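PDB 2O57: putative sarcosine dimethylglycine methyltransferase from Galdieria sulphuraria, which is of unconfirmed function but probably transfers methyl groups from S-adenosylmethionine to sarcosine or dimethylglycine. Local coordinates for residues A159-P164 and I206-M211; D187-D192 and G215-L220. One frame throughout, in Å; residues are numbered along the deposited sequence.

How the interactions relate
Both interactions gather at the carboxyl ends of two neighbouring parallel strands, 151-157 and 181-190, the edge where Rossmann-type methyltransferases generally place their cofactor and substrate. The centres of interaction 1 and interaction 2 lie about 12 Å apart, and their segments alternate along the chain. Asp187 joins them with its two carboxylate oxygens: OD1 accepts a probable hydrogen bond of 2.8 Å from Leu161 N of interaction 1, while OD2 serves Tyr217 within interaction 2. A salt bridge of 3.0 Å between Asp210 OD1 and Lys190 NZ makes a second connection. Between these polar links the loop 206-211 passes the strand, Met211 beside Met189.

Interaction 1. Residues A159-P164 and I206-M211; sequences AFLHSP and IKLHDM
In the turn after strand 151-157 of the Rossmann-like methyltransferase fold, Leu161 reaches across to the loop 206-211 and meets it with one methyl. CG is anti to the backbone N (chi1 174°), and beyond it CD1 lies among three hydrophobic tips. The closest is CE of Met211, a selenomethionine, 3.7 Å from Leu161 CD1; its side chain runs extended from CG and crosses that of Leu161 obliquely. Leu208 comes in at about a right angle to Leu161, its CD2 being 3.9 Å from Leu161 CD1. The same Leu208 CD2 rests against the backbone, 3.4 Å from Leu161 O. Helix 200-206 ends just before this point in a Schellman motif, with Lys207 as the C-prime residue at positive phi (76°), and the chain then turns into the loop that carries Leu208 and Met211. Ile206, just before Lys207, adds a looser touch, CD1 to Leu161 CD1 at 4.5 Å. On the more exposed side, Leu208 CD1 comes 4.5 Å from His162 CA, while the His162 ring turns one face to CG of its neighbour Leu161. Trp275 of helix 262-280 packs against Leu161, Ile206 and Met211 alike.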
# COMPACT_ATOMS: atom_id res chain seq x y z
N ALA A 159 -5.60 -13.12 -9.29
CA ALA A 159 -6.35 -13.83 -10.33
C ALA A 159 -6.35 -13.13 -11.69
O ALA A 159 -6.50 -13.80 -12.72
CB ALA A 159 -7.77 -14.04 -9.86
N PHE A 160 -6.30 -11.80 -11.70
CA PHE A 160 -6.45 -11.01 -12.95
C PHE A 160 -5.23 -11.23 -13.87
O PHE A 160 -5.35 -11.11 -15.09
CB PHE A 160 -6.56 -9.51 -12.63
CG PHE A 160 -7.94 -9.03 -12.13
CD1 PHE A 160 -8.89 -9.90 -11.57
CD2 PHE A 160 -8.27 -7.68 -12.24
CE1 PHE A 160 -10.13 -9.42 -11.10
CE2 PHE A 160 -9.49 -7.19 -11.79
CZ PHE A 160 -10.43 -8.07 -11.21
N LEU A 161 -4.09 -11.59 -13.27
CA LEU A 161 -2.84 -11.88 -14.00
C LEU A 161 -3.09 -12.72 -15.27
O LEU A 161 -2.55 -12.40 -16.34
CB LEU A 161 -1.80 -12.60 -13.09
CG LEU A 161 -0.49 -13.12 -13.72
CD1 LEU A 161 0.33 -11.97 -14.22
CD2 LEU A 161 0.35 -13.90 -12.73
N HIS A 162 -3.88 -13.77 -15.15
CA HIS A 162 -4.08 -14.74 -16.22
C HIS A 162 -5.21 -14.39 -17.19
O HIS A 162 -5.35 -14.99 -18.28
CB HIS A 162 -4.33 -16.11 -15.59
CG HIS A 162 -3.27 -16.50 -14.61
ND1 HIS A 162 -1.96 -16.76 -14.99
CD2 HIS A 162 -3.30 -16.66 -13.27
CE1 HIS A 162 -1.25 -17.08 -13.93
NE2 HIS A 162 -2.04 -17.02 -12.87
N SER A 163 -6.02 -13.41 -16.81
CA SER A 163 -7.15 -13.03 -17.62
C SER A 163 -6.72 -12.24 -18.83
O SER A 163 -6.02 -11.22 -18.71
CB SER A 163 -8.10 -12.19 -16.78
OG SER A 163 -9.39 -12.23 -17.34
N PRO A 164 -7.09 -12.73 -20.03
CA PRO A 164 -6.99 -11.76 -21.10
C PRO A 164 -8.24 -10.87 -21.03
O PRO A 164 -9.10 -11.04 -20.13
CB PRO A 164 -6.97 -12.62 -22.37
CG PRO A 164 -7.71 -13.90 -21.99
CD PRO A 164 -7.59 -14.05 -20.47
N ILE A 206 5.42 -17.94 -18.87
CA ILE A 206 4.08 -18.16 -18.30
C ILE A 206 2.92 -18.07 -19.34
O ILE A 206 1.75 -18.30 -18.98
CB ILE A 206 3.81 -17.20 -17.09
CG1 ILE A 206 3.51 -15.77 -17.55
CG2 ILE A 206 5.00 -17.24 -16.10
CD1 ILE A 206 2.95 -14.85 -16.44
N LYS A 207 3.30 -17.65 -20.58
CA LYS A 207 2.39 -17.66 -21.75
C LYS A 207 1.31 -16.55 -21.79
O LYS A 207 0.11 -16.82 -21.97
CB LYS A 207 1.80 -19.07 -22.00
CG LYS A 207 2.85 -20.05 -22.62
CD LYS A 207 3.76 -20.72 -21.52
CE LYS A 207 3.22 -22.14 -21.19
NZ LYS A 207 3.55 -23.08 -22.37
N LEU A 208 1.77 -15.31 -21.67
CA LEU A 208 0.91 -14.11 -21.72
C LEU A 208 1.41 -13.10 -22.78
O LEU A 208 2.62 -12.95 -22.95
CB LEU A 208 0.94 -13.43 -20.34
CG LEU A 208 -0.17 -13.59 -19.29
CD1 LEU A 208 -0.69 -15.03 -19.15
CD2 LEU A 208 0.34 -13.06 -17.94
N HIS A 209 0.51 -12.41 -23.48
CA HIS A 209 0.90 -11.37 -24.45
C HIS A 209 1.52 -10.11 -23.81
O HIS A 209 2.54 -9.58 -24.29
CB HIS A 209 -0.28 -10.95 -25.32
CG HIS A 209 -0.66 -11.96 -26.36
ND1 HIS A 209 0.24 -12.88 -26.87
CD2 HIS A 209 -1.83 -12.19 -27.00
CE1 HIS A 209 -0.37 -13.63 -27.77
NE2 HIS A 209 -1.62 -13.24 -27.87
N ASP A 210 0.87 -9.64 -22.75
CA ASP A 210 1.34 -8.53 -21.93
C ASP A 210 0.78 -8.71 -20.50
O ASP A 210 0.10 -9.70 -20.19
CB ASP A 210 0.93 -7.17 -22.55
CG ASP A 210 1.77 -5.99 -22.03
OD1 ASP A 210 2.48 -6.12 -21.00
OD2 ASP A 210 1.72 -4.91 -22.65
N MSE A 211 1.10 -7.76 -19.64
CA MSE A 211 0.84 -7.89 -18.22
C MSE A 211 0.02 -6.70 -17.74
O MSE A 211 0.07 -5.64 -18.35
CB MSE A 211 2.18 -7.91 -17.50
CG MSE A 211 2.15 -8.66 -16.23
SE MSE A 211 3.88 -8.98 -15.51
CE MSE A 211 3.22 -9.64 -13.96

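Interaction 2. Residues D187-D192 and G215-L220; sequences DPMKED and GLYRSL
Asp192 OD1 takes two donors: the backbone N of Gly215 at 2.7 Å and, weakly, the hydroxyl of Ser213. The Gly215 N-H meets OD1 on its syn side, 20° out of the carboxylate plane, with an N-H...O angle of 152°. Gly215 has no side chain to hold the carboxylate off, and its CA lies 3.4 Å from Asp192 OD1. The carboxylate thus sits by the first turn of helix 214-223, whose amino end would probably stabilise its negative charge. Nearby, Glu191 is salt-bridged to Arg218 of the second subunit, and Arg218 to Glu191 of that subunit.

Deeper in, Tyr217 points its ring at strand 181-190, CG being anti to the carbonyl carbon (chi1 -74°). Its OH donates a 2.7 Å hydrogen bond to Asp187 OD2, which is approached nearly along its own C-O axis and lies at the ring edge, in plane. Between the two polar links, the selenomethionine Met189 bends at chi3 and brings CE to 3.9 Å from Tyr217 CE2. Its SE stands 5.3 Å from the Tyr217 ring centroid, an oblique Met-aromatic contact. A phenylalanine in place of Tyr217 removes the hydroxyl and would probably leave the buried Asp187 OD2 without its mate and the carboxylate freer to turn.

The tyrosine ring lies between helix 214-223 and the sheet, met edge-to-face by Phe170 of helix 166-176 and touched by Met289 of strand 284-293.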
# COMPACT_ATOMS: atom_id res chain seq x y z
N ASP A 187 -2.50 -8.32 -7.51
CA ASP A 187 -2.07 -9.01 -8.73
C ASP A 187 -0.58 -8.84 -8.89
O ASP A 187 -0.04 -7.72 -8.79
CB ASP A 187 -2.79 -8.37 -9.94
CG ASP A 187 -3.14 -9.39 -11.05
OD1 ASP A 187 -3.34 -10.59 -10.75
OD2 ASP A 187 -3.25 -8.96 -12.22
N PRO A 188 0.12 -9.94 -9.21
CA PRO A 188 1.48 -9.73 -9.72
C PRO A 188 1.34 -8.91 -11.00
O PRO A 188 0.36 -9.09 -11.77
CB PRO A 188 1.96 -11.14 -10.05
CG PRO A 188 1.08 -12.08 -9.19
CD PRO A 188 -0.27 -11.37 -9.19
N MSE A 189 2.27 -7.98 -11.22
CA MSE A 189 2.16 -7.06 -12.35
C MSE A 189 3.52 -6.57 -12.84
O MSE A 189 4.53 -6.89 -12.23
CB MSE A 189 1.19 -5.88 -12.08
CG MSE A 189 1.12 -5.27 -10.71
SE MSE A 189 -0.46 -3.99 -10.62
CE MSE A 189 -1.86 -4.86 -9.92
N LYS A 190 3.53 -5.87 -13.96
CA LYS A 190 4.70 -5.13 -14.38
C LYS A 190 4.60 -3.71 -13.82
O LYS A 190 3.50 -3.20 -13.53
CB LYS A 190 4.87 -5.14 -15.92
CG LYS A 190 3.82 -4.33 -16.72
CD LYS A 190 4.04 -4.41 -18.28
CE LYS A 190 3.47 -3.16 -18.96
NZ LYS A 190 3.40 -3.29 -20.46
N GLU A 191 5.76 -3.09 -13.61
CA GLU A 191 5.82 -1.67 -13.27
C GLU A 191 5.31 -0.82 -14.43
O GLU A 191 5.57 -1.14 -15.60
CB GLU A 191 7.26 -1.28 -12.90
CG GLU A 191 7.72 -1.93 -11.61
CD GLU A 191 7.37 -1.08 -10.40
OE1 GLU A 191 6.70 -0.03 -10.60
OE2 GLU A 191 7.77 -1.45 -9.28
N ASP A 192 4.58 0.26 -14.12
CA ASP A 192 4.17 1.25 -15.14
C ASP A 192 5.39 1.69 -15.95
O ASP A 192 6.45 1.93 -15.39
CB ASP A 192 3.56 2.53 -14.53
CG ASP A 192 2.26 2.29 -13.77
OD1 ASP A 192 1.47 1.40 -14.11
OD2 ASP A 192 2.03 3.04 -12.80
N GLY A 215 -1.15 1.51 -13.53
CA GLY A 215 -1.65 2.58 -14.42
C GLY A 215 -2.74 2.06 -15.34
O GLY A 215 -3.77 2.72 -15.54
N LEU A 216 -2.53 0.87 -15.91
CA LEU A 216 -3.55 0.30 -16.82
C LEU A 216 -4.86 -0.01 -16.07
O LEU A 216 -5.94 0.35 -16.53
CB LEU A 216 -3.06 -0.97 -17.52
CG LEU A 216 -4.08 -1.73 -18.40
CD1 LEU A 216 -4.63 -0.92 -19.59
CD2 LEU A 216 -3.38 -3.03 -18.91
N TYR A 217 -4.75 -0.72 -14.95
CA TYR A 217 -5.93 -1.05 -14.15
C TYR A 217 -6.71 0.20 -13.73
O TYR A 217 -7.94 0.21 -13.77
CB TYR A 217 -5.52 -1.88 -12.92
CG TYR A 217 -5.16 -3.34 -13.26
CD1 TYR A 217 -5.04 -3.77 -14.59
CD2 TYR A 217 -4.92 -4.26 -12.26
CE1 TYR A 217 -4.70 -5.12 -14.90
CE2 TYR A 217 -4.60 -5.60 -12.55
CZ TYR A 217 -4.48 -6.01 -13.87
OH TYR A 217 -4.15 -7.35 -14.13
N ARG A 218 -6.01 1.26 -13.34
CA ARG A 218 -6.68 2.51 -12.95
C ARG A 218 -7.47 3.10 -14.13
O ARG A 218 -8.62 3.57 -13.95
CB ARG A 218 -5.66 3.52 -12.44
CG ARG A 218 -6.23 4.91 -12.06
CD ARG A 218 -5.14 5.74 -11.30
NE ARG A 218 -4.07 6.10 -12.23
CZ ARG A 218 -3.04 6.89 -11.95
NH1 ARG A 218 -2.90 7.44 -10.75
NH2 ARG A 218 -2.15 7.15 -12.90
N SER A 219 -6.85 3.10 -15.31
CA SER A 219 -7.45 3.62 -16.54
C SER A 219 -8.68 2.81 -16.94
O SER A 219 -9.74 3.36 -17.24
CB SER A 219 -6.43 3.57 -17.68
OG SER A 219 -7.06 3.95 -18.89
N LEU A 220 -8.55 1.49 -16.96
CA LEU A 220 -9.68 0.59 -17.26
C LEU A 220 -10.78 0.75 -16.24
O LEU A 220 -11.95 0.89 -16.60
CB LEU A 220 -9.22 -0.88 -17.33
CG LEU A 220 -8.24 -1.27 -18.46
CD1 LEU A 220 -7.80 -2.74 -18.28
CD2 LEU A 220 -8.89 -1.07 -19.84